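Local coordinates for glutamic acid/alanine-rich protein (Trypanosoma congolense, PDB 2Y44) that is a surface protein of the parasite whose elongated helical ectodomain, the part described here, probably helps to form the coat of the cell, at residues V2-T7 with D139-L144; V11-R16 with A119-G124; K132-A137 with V158-L163. All blocks are in the same frame, centred on the assembly; numbering follows the deposited sequence.

Contact 1 of 3, residues V2-T7 with D139-L144; sequences VEEVQT and DALAEL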
loop_
_atom_site.group_PDB
_atom_site.type_symbol
_atom_site.label_atom_id
_atom_site.label_comp_id
_atom_site.label_asym_id
_atom_site.label_seq_id
_atom_site.Cartn_x
_atom_site.Cartn_y
_atom_site.Cartn_z
ATOM N N VAL A 2 -14.392 21.490 -18.213
ATOM C CA VAL A 2 -12.993 21.081 -18.150
ATOM C C VAL A 2 -12.529 20.838 -16.695
ATOM O O VAL A 2 -11.685 19.981 -16.450
ATOM C CB VAL A 2 -12.063 22.082 -18.841
ATOM C CG1 VAL A 2 -12.049 23.400 -18.084
ATOM C CG2 VAL A 2 -10.622 21.501 -18.966
ATOM N N GLU A 3 -13.089 21.585 -15.735
ATOM C CA GLU A 3 -12.739 21.334 -14.328
ATOM C C GLU A 3 -13.054 19.883 -13.947
ATOM O O GLU A 3 -12.312 19.220 -13.230
ATOM C CB GLU A 3 -13.456 22.319 -13.391
ATOM C CG GLU A 3 -13.139 22.128 -11.920
ATOM C CD GLU A 3 -13.775 23.191 -11.026
ATOM O OE1 GLU A 3 -14.776 23.814 -11.445
ATOM O OE2 GLU A 3 -13.285 23.349 -9.879
ATOM N N GLU A 4 -14.218 19.416 -14.367
ATOM C CA GLU A 4 -14.613 18.067 -14.035
ATOM C C GLU A 4 -13.702 17.039 -14.705
ATOM O O GLU A 4 -13.383 16.010 -14.123
ATOM C CB GLU A 4 -16.041 17.882 -14.515
ATOM C CG GLU A 4 -16.796 17.033 -13.646
ATOM C CD GLU A 4 -17.177 15.818 -14.368
ATOM O OE1 GLU A 4 -16.242 15.052 -14.715
ATOM O OE2 GLU A 4 -18.378 15.721 -14.723
ATOM N N VAL A 5 -13.305 17.326 -15.942
ATOM C CA VAL A 5 -12.446 16.413 -16.692
ATOM C C VAL A 5 -11.092 16.289 -16.038
ATOM O O VAL A 5 -10.570 15.178 -15.896
ATOM C CB VAL A 5 -12.261 16.872 -18.133
ATOM C CG1 VAL A 5 -11.291 15.955 -18.871
ATOM C CG2 VAL A 5 -13.626 16.864 -18.869
ATOM N N GLN A 6 -10.540 17.419 -15.613
ATOM C CA GLN A 6 -9.232 17.420 -14.979
ATOM C C GLN A 6 -9.296 16.765 -13.617
ATOM O O GLN A 6 -8.380 16.058 -13.191
ATOM C CB GLN A 6 -8.721 18.838 -14.816
ATOM C CG GLN A 6 -8.219 19.487 -16.120
ATOM C CD GLN A 6 -6.870 18.917 -16.633
ATOM O OE1 GLN A 6 -6.526 17.741 -16.421
ATOM N NE2 GLN A 6 -6.087 19.780 -17.297
ATOM N N THR A 7 -10.430 16.941 -12.945
ATOM C CA THR A 7 -10.599 16.318 -11.620
ATOM C C THR A 7 -10.781 14.795 -11.729
ATOM O O THR A 7 -10.233 14.025 -10.941
ATOM C CB THR A 7 -11.758 17.061 -10.854
ATOM O OG1 THR A 7 -11.402 18.442 -10.725
ATOM C CG2 THR A 7 -11.969 16.502 -9.493
ATOM N N ASP A 139 -12.732 12.933 -3.052
ATOM C CA ASP A 139 -13.440 14.115 -2.454
ATOM C C ASP A 139 -13.610 15.251 -3.490
ATOM O O ASP A 139 -14.657 15.898 -3.587
ATOM C CB ASP A 139 -12.669 14.681 -1.243
ATOM C CG ASP A 139 -12.897 13.884 0.053
ATOM O OD1 ASP A 139 -13.756 12.984 0.068
ATOM O OD2 ASP A 139 -12.200 14.195 1.047
ATOM N N ALA A 140 -12.543 15.529 -4.242
ATOM C CA ALA A 140 -12.550 16.636 -5.191
ATOM C C ALA A 140 -13.548 16.374 -6.291
ATOM O O ALA A 140 -14.315 17.268 -6.659
ATOM C CB ALA A 140 -11.131 16.836 -5.790
ATOM N N LEU A 141 -13.551 15.136 -6.777
ATOM C CA LEU A 141 -14.529 14.751 -7.796
ATOM C C LEU A 141 -15.978 14.793 -7.257
ATOM O O LEU A 141 -16.857 15.366 -7.891
ATOM C CB LEU A 141 -14.204 13.384 -8.387
ATOM C CG LEU A 141 -15.106 12.949 -9.564
ATOM C CD1 LEU A 141 -15.029 13.944 -10.777
ATOM C CD2 LEU A 141 -14.642 11.531 -9.994
ATOM N N ALA A 142 -16.169 14.306 -6.036
ATOM C CA ALA A 142 -17.488 14.330 -5.387
ATOM C C ALA A 142 -18.015 15.758 -5.255
ATOM O O ALA A 142 -19.227 16.047 -5.451
ATOM C CB ALA A 142 -17.441 13.646 -4.028
ATOM N N GLU A 143 -17.118 16.670 -4.922
ATOM C CA GLU A 143 -17.490 18.073 -4.735
ATOM C C GLU A 143 -18.039 18.749 -5.983
ATOM O O GLU A 143 -18.880 19.642 -5.873
ATOM C CB GLU A 143 -16.285 18.870 -4.190
ATOM C CG GLU A 143 -15.996 18.538 -2.715
ATOM C CD GLU A 143 -14.552 18.788 -2.336
ATOM O OE1 GLU A 143 -13.853 19.479 -3.109
ATOM O OE2 GLU A 143 -14.162 18.416 -1.202
ATOM N N LEU A 144 -17.574 18.325 -7.171
ATOM C CA LEU A 144 -18.075 18.884 -8.435
ATOM C C LEU A 144 -19.454 18.337 -8.852
ATOM O O LEU A 144 -20.092 18.895 -9.764
ATOM C CB LEU A 144 -17.095 18.611 -9.593
ATOM C CG LEU A 144 -15.677 19.179 -9.385
ATOM C CD1 LEU A 144 -14.820 19.031 -10.668
ATOM C CD2 LEU A 144 -15.774 20.646 -8.975
#
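Thr-7 and Leu-141 bring the two backbones to within 5.7 Å between their CA atoms, and one turn away the CA atoms of Glu-4 and Leu-144 are 6.6 Å apart. The short helical segments run roughly antiparallel, with 156° between their directions and axes 9.6 Å apart at closest approach. Methyl groups make most of the contact. Thr-7 holds CG2 anti to its backbone N, and this methyl presses on the neighbouring backbone, 3.4 Å from Leu-141 N, with Ala-140 CB and Leu-141 CB also close by. The other branch, OG1, points back to its own helix and donates to Glu-3 O at 2.8 Å. That carbonyl also accepts from Thr-7 N, the two donors arriving on opposite faces of its plane; the OG1 bond helps to hold the side chain in this rotation. From the partner helix Leu-144 sends CD1 tip to tip against Thr-7, 3.5 Å from OG1, and the same methyl lies 3.5 Å from Glu-4 CA. Its second methyl, CD2, rests beside the carboxylate end of the extended Glu-3 chain, 3.8 Å from Glu-3 CD. Behind the interface Val-5 faces Leu-103 and Leu-106, while Ala-142 packs on helix 149-183. This is antiparallel helix-helix packing near the surface, joining helices 2-16 and 131-144 at the end of the bundle where the short helices gather.

Contact 2 of 3, residues V11-R16 with A119-G124; sequences VARQLR and AKKCTG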
loop_
_atom_site.group_PDB
_atom_site.type_symbol
_atom_site.label_atom_id
_atom_site.label_comp_id
_atom_site.label_asym_id
_atom_site.label_seq_id
_atom_site.Cartn_x
_atom_site.Cartn_y
_atom_site.Cartn_z
ATOM N N VAL A 11 -8.364 11.548 -10.373
ATOM C CA VAL A 11 -8.810 10.258 -9.843
ATOM C C VAL A 11 -8.200 9.114 -10.677
ATOM O O VAL A 11 -7.680 8.166 -10.124
ATOM C CB VAL A 11 -10.350 10.175 -9.839
ATOM C CG1 VAL A 11 -10.842 8.738 -9.630
ATOM C CG2 VAL A 11 -10.862 11.045 -8.706
ATOM N N ALA A 12 -8.295 9.207 -12.004
ATOM C CA ALA A 12 -7.771 8.143 -12.846
ATOM C C ALA A 12 -6.279 7.888 -12.584
ATOM O O ALA A 12 -5.860 6.738 -12.493
ATOM C CB ALA A 12 -8.006 8.461 -14.313
ATOM N N ARG A 13 -5.497 8.951 -12.417
ATOM C CA ARG A 13 -4.030 8.793 -12.133
ATOM C C ARG A 13 -3.766 8.112 -10.793
ATOM O O ARG A 13 -2.831 7.304 -10.647
ATOM C CB ARG A 13 -3.326 10.162 -12.173
ATOM C CG ARG A 13 -3.304 10.769 -13.590
ATOM C CD ARG A 13 -1.899 11.228 -13.918
ATOM N NE ARG A 13 -1.709 11.605 -15.321
ATOM C CZ ARG A 13 -1.862 12.841 -15.794
ATOM N NH1 ARG A 13 -2.295 13.818 -14.996
ATOM N NH2 ARG A 13 -1.537 13.104 -17.054
ATOM N N GLN A 14 -4.587 8.452 -9.796
ATOM C CA GLN A 14 -4.571 7.734 -8.511
ATOM C C GLN A 14 -4.882 6.248 -8.665
ATOM O O GLN A 14 -4.133 5.405 -8.181
ATOM C CB GLN A 14 -5.511 8.407 -7.483
ATOM C CG GLN A 14 -5.164 9.860 -7.186
ATOM C CD GLN A 14 -3.926 10.017 -6.299
ATOM O OE1 GLN A 14 -3.012 10.808 -6.599
ATOM N NE2 GLN A 14 -3.902 9.292 -5.206
ATOM N N LEU A 15 -6.005 5.922 -9.310
ATOM C CA LEU A 15 -6.356 4.545 -9.584
ATOM C C LEU A 15 -5.250 3.795 -10.352
ATOM O O LEU A 15 -4.892 2.668 -10.021
ATOM C CB LEU A 15 -7.678 4.482 -10.353
ATOM C CG LEU A 15 -8.924 4.961 -9.597
ATOM C CD1 LEU A 15 -10.122 4.995 -10.530
ATOM C CD2 LEU A 15 -9.201 4.125 -8.330
ATOM N N ARG A 16 -4.730 4.402 -11.413
ATOM C CA ARG A 16 -3.652 3.760 -12.166
ATOM C C ARG A 16 -2.377 3.482 -11.348
ATOM O O ARG A 16 -1.549 2.639 -11.740
ATOM C CB ARG A 16 -3.285 4.618 -13.396
ATOM C CG ARG A 16 -4.431 4.769 -14.352
ATOM C CD ARG A 16 -4.121 5.878 -15.325
ATOM N NE ARG A 16 -5.244 6.199 -16.204
ATOM C CZ ARG A 16 -5.294 7.320 -16.935
ATOM N NH1 ARG A 16 -4.317 8.243 -16.839
ATOM N NH2 ARG A 16 -6.349 7.566 -17.699
ATOM N N ALA A 119 -8.608 15.636 -21.479
ATOM C CA ALA A 119 -8.804 14.189 -21.548
ATOM C C ALA A 119 -7.653 13.441 -22.248
ATOM O O ALA A 119 -7.161 12.428 -21.736
ATOM C CB ALA A 119 -10.169 13.826 -22.156
ATOM N N LYS A 120 -7.220 13.965 -23.400
ATOM C CA LYS A 120 -6.185 13.289 -24.168
ATOM C C LYS A 120 -4.868 13.259 -23.385
ATOM O O LYS A 120 -4.170 12.234 -23.375
ATOM C CB LYS A 120 -5.995 13.963 -25.526
ATOM C CG LYS A 120 -4.931 13.288 -26.376
ATOM C CD LYS A 120 -4.527 14.194 -27.538
ATOM C CE LYS A 120 -3.631 13.390 -28.508
ATOM N NZ LYS A 120 -3.426 14.224 -29.736
ATOM N N LYS A 121 -4.543 14.349 -22.705
ATOM C CA LYS A 121 -3.268 14.420 -22.015
ATOM C C LYS A 121 -3.325 13.655 -20.682
ATOM O O LYS A 121 -2.312 13.467 -20.028
ATOM C CB LYS A 121 -2.800 15.865 -21.848
ATOM C CG LYS A 121 -3.543 16.664 -20.812
ATOM C CD LYS A 121 -2.654 16.914 -19.593
ATOM C CE LYS A 121 -2.899 15.851 -18.505
ATOM N NZ LYS A 121 -2.213 16.166 -17.237
ATOM N N CYS A 122 -4.466 13.041 -20.390
ATOM C CA CYS A 122 -4.570 12.264 -19.149
ATOM C C CYS A 122 -4.002 10.834 -19.233
ATOM O O CYS A 122 -4.703 9.868 -19.052
ATOM C CB CYS A 122 -5.992 12.268 -18.576
ATOM S SG CYS A 122 -5.945 11.664 -16.845
ATOM N N THR A 123 -2.704 10.726 -19.465
ATOM C CA THR A 123 -2.068 9.435 -19.574
ATOM C C THR A 123 -1.172 9.273 -18.359
ATOM O O THR A 123 -0.840 10.246 -17.695
ATOM C CB THR A 123 -1.240 9.327 -20.881
ATOM O OG1 THR A 123 -0.374 10.454 -20.997
ATOM C CG2 THR A 123 -2.174 9.324 -22.110
ATOM N N GLY A 124 -0.841 8.034 -18.021
ATOM C CA GLY A 124 0.097 7.825 -16.928
ATOM C C GLY A 124 -0.549 7.779 -15.559
ATOM O O GLY A 124 -1.742 8.119 -15.379
HETATM O O HOH W 1 -3.043 16.747 -14.690
#
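Arg-13 and Arg-16 clasp a disulfide-anchored turn: Cys-122, bonded through SG to Cys-9 on the same helix as the arginines, is the centre of an inverse gamma turn, in which Thr-123 N donates to Lys-121 O at 2.8 Å. Arg-13, bent at chi2 (-131°), takes Thr-123 O side-on with two nitrogens, NE at 2.9 Å and NH2 at 3.0 Å. The acceptor lies in the guanidinium plane; NH2 sits on a lone pair of the carbonyl, whereas NE comes from above the carbonyl plane. Cys-122 SG lies over one face of this group. The chain of Arg-16 extends from CG to NE and brings NH1 between two more carbonyls, Cys-122 O at 2.8 Å and Gly-124 O at 3.0 Å, the latter bond nearly straight at 163°. Its NH2 forms a salt bridge with Asp-100, and Ala-12 CB lies over one guanidinium face, toward the rim. Lys-121 crosses Arg-13 at about a right angle, leaving NZ only 3.1 Å from Arg-13 NH2, and one water accepts from both Lys-121 NZ and Arg-13 NH1. Backbone oxygens thus bind both arginines to the turn and to Gly-124, while the neighbouring positive charge would be expected to make protonation of Lys-121 less favourable.

Contact 3 of 3, residues K132-A137 with V158-L163; sequences KSLESA and VFVKGL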
loop_
_atom_site.group_PDB
_atom_site.type_symbol
_atom_site.label_atom_id
_atom_site.label_comp_id
_atom_site.label_asym_id
_atom_site.label_seq_id
_atom_site.Cartn_x
_atom_site.Cartn_y
_atom_site.Cartn_z
ATOM N N LYS A 132 -4.342 8.918 1.724
ATOM C CA LYS A 132 -4.707 10.347 1.791
ATOM C C LYS A 132 -4.846 10.988 0.392
ATOM O O LYS A 132 -5.813 11.680 0.125
ATOM C CB LYS A 132 -3.663 11.143 2.585
ATOM C CG LYS A 132 -4.075 12.593 2.782
ATOM C CD LYS A 132 -2.895 13.497 3.135
ATOM C CE LYS A 132 -2.790 13.715 4.633
ATOM N NZ LYS A 132 -1.507 14.392 4.987
ATOM N N SER A 133 -3.875 10.778 -0.493
ATOM C CA SER A 133 -3.962 11.412 -1.844
ATOM C C SER A 133 -5.140 10.855 -2.662
ATOM O O SER A 133 -5.838 11.591 -3.379
ATOM C CB SER A 133 -2.671 11.249 -2.640
ATOM O OG SER A 133 -2.433 9.877 -2.941
ATOM N N LEU A 134 -5.386 9.568 -2.487
ATOM C CA LEU A 134 -6.513 8.891 -3.130
ATOM C C LEU A 134 -7.849 9.405 -2.563
ATOM O O LEU A 134 -8.718 9.823 -3.326
ATOM C CB LEU A 134 -6.350 7.397 -2.907
ATOM C CG LEU A 134 -7.418 6.426 -3.322
ATOM C CD1 LEU A 134 -7.464 6.513 -4.848
ATOM C CD2 LEU A 134 -6.962 5.001 -2.861
ATOM N N GLU A 135 -7.959 9.528 -1.234
ATOM C CA GLU A 135 -9.193 10.090 -0.667
ATOM C C GLU A 135 -9.437 11.522 -1.147
ATOM O O GLU A 135 -10.574 11.922 -1.434
ATOM C CB GLU A 135 -9.134 10.052 0.868
ATOM C CG GLU A 135 -10.424 10.507 1.529
ATOM C CD GLU A 135 -10.430 10.175 3.016
ATOM O OE1 GLU A 135 -9.637 10.780 3.770
ATOM O OE2 GLU A 135 -11.203 9.292 3.423
ATOM N N SER A 136 -8.385 12.336 -1.178
ATOM C CA SER A 136 -8.539 13.708 -1.601
ATOM C C SER A 136 -9.051 13.796 -3.035
ATOM O O SER A 136 -9.965 14.591 -3.333
ATOM C CB SER A 136 -7.207 14.423 -1.491
ATOM O OG SER A 136 -6.873 14.542 -0.108
ATOM N N ALA A 137 -8.502 12.938 -3.893
ATOM C CA ALA A 137 -8.880 12.934 -5.310
ATOM C C ALA A 137 -10.379 12.603 -5.456
ATOM O O ALA A 137 -11.088 13.239 -6.240
ATOM C CB ALA A 137 -8.011 11.925 -6.112
ATOM N N VAL A 158 -13.677 2.309 -0.847
ATOM C CA VAL A 158 -13.182 0.955 -1.026
ATOM C C VAL A 158 -11.651 0.946 -1.188
ATOM O O VAL A 158 -10.947 0.152 -0.549
ATOM C CB VAL A 158 -13.820 0.308 -2.296
ATOM C CG1 VAL A 158 -13.133 -1.041 -2.603
ATOM C CG2 VAL A 158 -15.319 0.080 -2.066
ATOM N N PHE A 159 -11.148 1.877 -2.002
ATOM C CA PHE A 159 -9.738 1.857 -2.390
ATOM C C PHE A 159 -8.974 2.505 -1.256
ATOM O O PHE A 159 -7.851 2.114 -0.946
ATOM C CB PHE A 159 -9.525 2.578 -3.732
ATOM C CG PHE A 159 -10.418 2.084 -4.817
ATOM C CD1 PHE A 159 -10.494 0.719 -5.099
ATOM C CD2 PHE A 159 -11.168 2.976 -5.584
ATOM C CE1 PHE A 159 -11.356 0.249 -6.090
ATOM C CE2 PHE A 159 -12.003 2.507 -6.598
ATOM C CZ PHE A 159 -12.098 1.163 -6.848
ATOM N N VAL A 160 -9.600 3.475 -0.602
ATOM C CA VAL A 160 -8.959 4.153 0.508
ATOM C C VAL A 160 -8.751 3.130 1.630
ATOM O O VAL A 160 -7.630 3.008 2.163
ATOM C CB VAL A 160 -9.811 5.355 0.998
ATOM C CG1 VAL A 160 -9.280 5.853 2.379
ATOM C CG2 VAL A 160 -9.766 6.475 -0.049
ATOM N N LYS A 161 -9.767 2.308 1.874
ATOM C CA LYS A 161 -9.679 1.245 2.876
ATOM C C LYS A 161 -8.592 0.265 2.501
ATOM O O LYS A 161 -7.782 -0.123 3.349
ATOM C CB LYS A 161 -11.017 0.511 2.981
ATOM C CG LYS A 161 -11.052 -0.530 4.117
ATOM C CD LYS A 161 -12.439 -0.694 4.749
ATOM C CE LYS A 161 -12.614 -2.094 5.351
ATOM N NZ LYS A 161 -11.299 -2.652 5.799
ATOM N N GLY A 162 -8.549 -0.124 1.224
ATOM C CA GLY A 162 -7.585 -1.177 0.854
ATOM C C GLY A 162 -6.160 -0.662 0.947
ATOM O O GLY A 162 -5.222 -1.400 1.366
ATOM N N LEU A 163 -5.973 0.601 0.566
ATOM C CA LEU A 163 -4.644 1.213 0.662
ATOM C C LEU A 163 -4.229 1.449 2.120
ATOM O O LEU A 163 -3.078 1.202 2.477
ATOM C CB LEU A 163 -4.548 2.516 -0.157
ATOM C CG LEU A 163 -3.143 3.047 -0.498
ATOM C CD1 LEU A 163 -2.247 1.936 -1.002
ATOM C CD2 LEU A 163 -3.184 4.160 -1.539
#
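Phe-159 O accepts the helical bond from Leu-163 N at 2.8 Å, and from across the contact Leu-134 CD2 rests against the same carbonyl oxygen at 3.6 Å. The two segments belong to an antiparallel helical hairpin, in which helix 131-144 is followed after a short connection by helix 149-183. Their directions differ by 173°, and the axes come within 9.1 Å. Glu-135 and Val-160 are the closest backbone pair, with CA atoms 6.1 Å apart. Leu-134 makes the largest single contribution. Its chi1 of 174° sets CG anti to the backbone N, and from there CD2 meets the backbone of Phe-159 and its CB at 3.6 Å. Farther along the partner helix the same methyl approaches Leu-163 CD2 at 4.1 Å. The ring of Phe-159 leads away from this interface toward helix 57-107, where it packs on Leu-88, Ala-91, Ser-92 and Ala-95, and Leu-15 of helix 2-16 touches it as well. The hairpin is thereby tied to two further helices of the bundle. Leu-134 and Val-160 pass side by side, pointing opposite ways, with Leu-134 CG 4.0 Å from Val-160 CG2. On the more open side of the interface the extended Glu-135 chain crosses Val-160, whose CG1 lies near OE2. The other valine methyl, Val-160 CG2, settles against the base of the glutamate, 3.7 Å from both Glu-135 CA and Glu-135 CB.

Overall arrangement
Helix 2-16 serves contacts 1 and 2, whose centres are about 13 Å apart; helix 131-144 serves contacts 1 and 3, about 16 Å apart. Contact 2 is nested inside the loop closed by contact 1, and the two touch where Val-5 CG1 meets Ala-119 N at 3.8 Å. Contacts 2 and 3, also about 16 Å apart between centres, share a polar link, a probable hydrogen bond from Gln-14 NE2 to Ser-133 OG at 2.8 Å, and packing of Leu-15 CD2 on Phe-159 CD2 at 3.6 Å. A glycerol, probably from crystallisation, lies beside Gly-124 at contact 2. Contact 3 is buried nearer the chain's centre, whereas the others lie toward the surface.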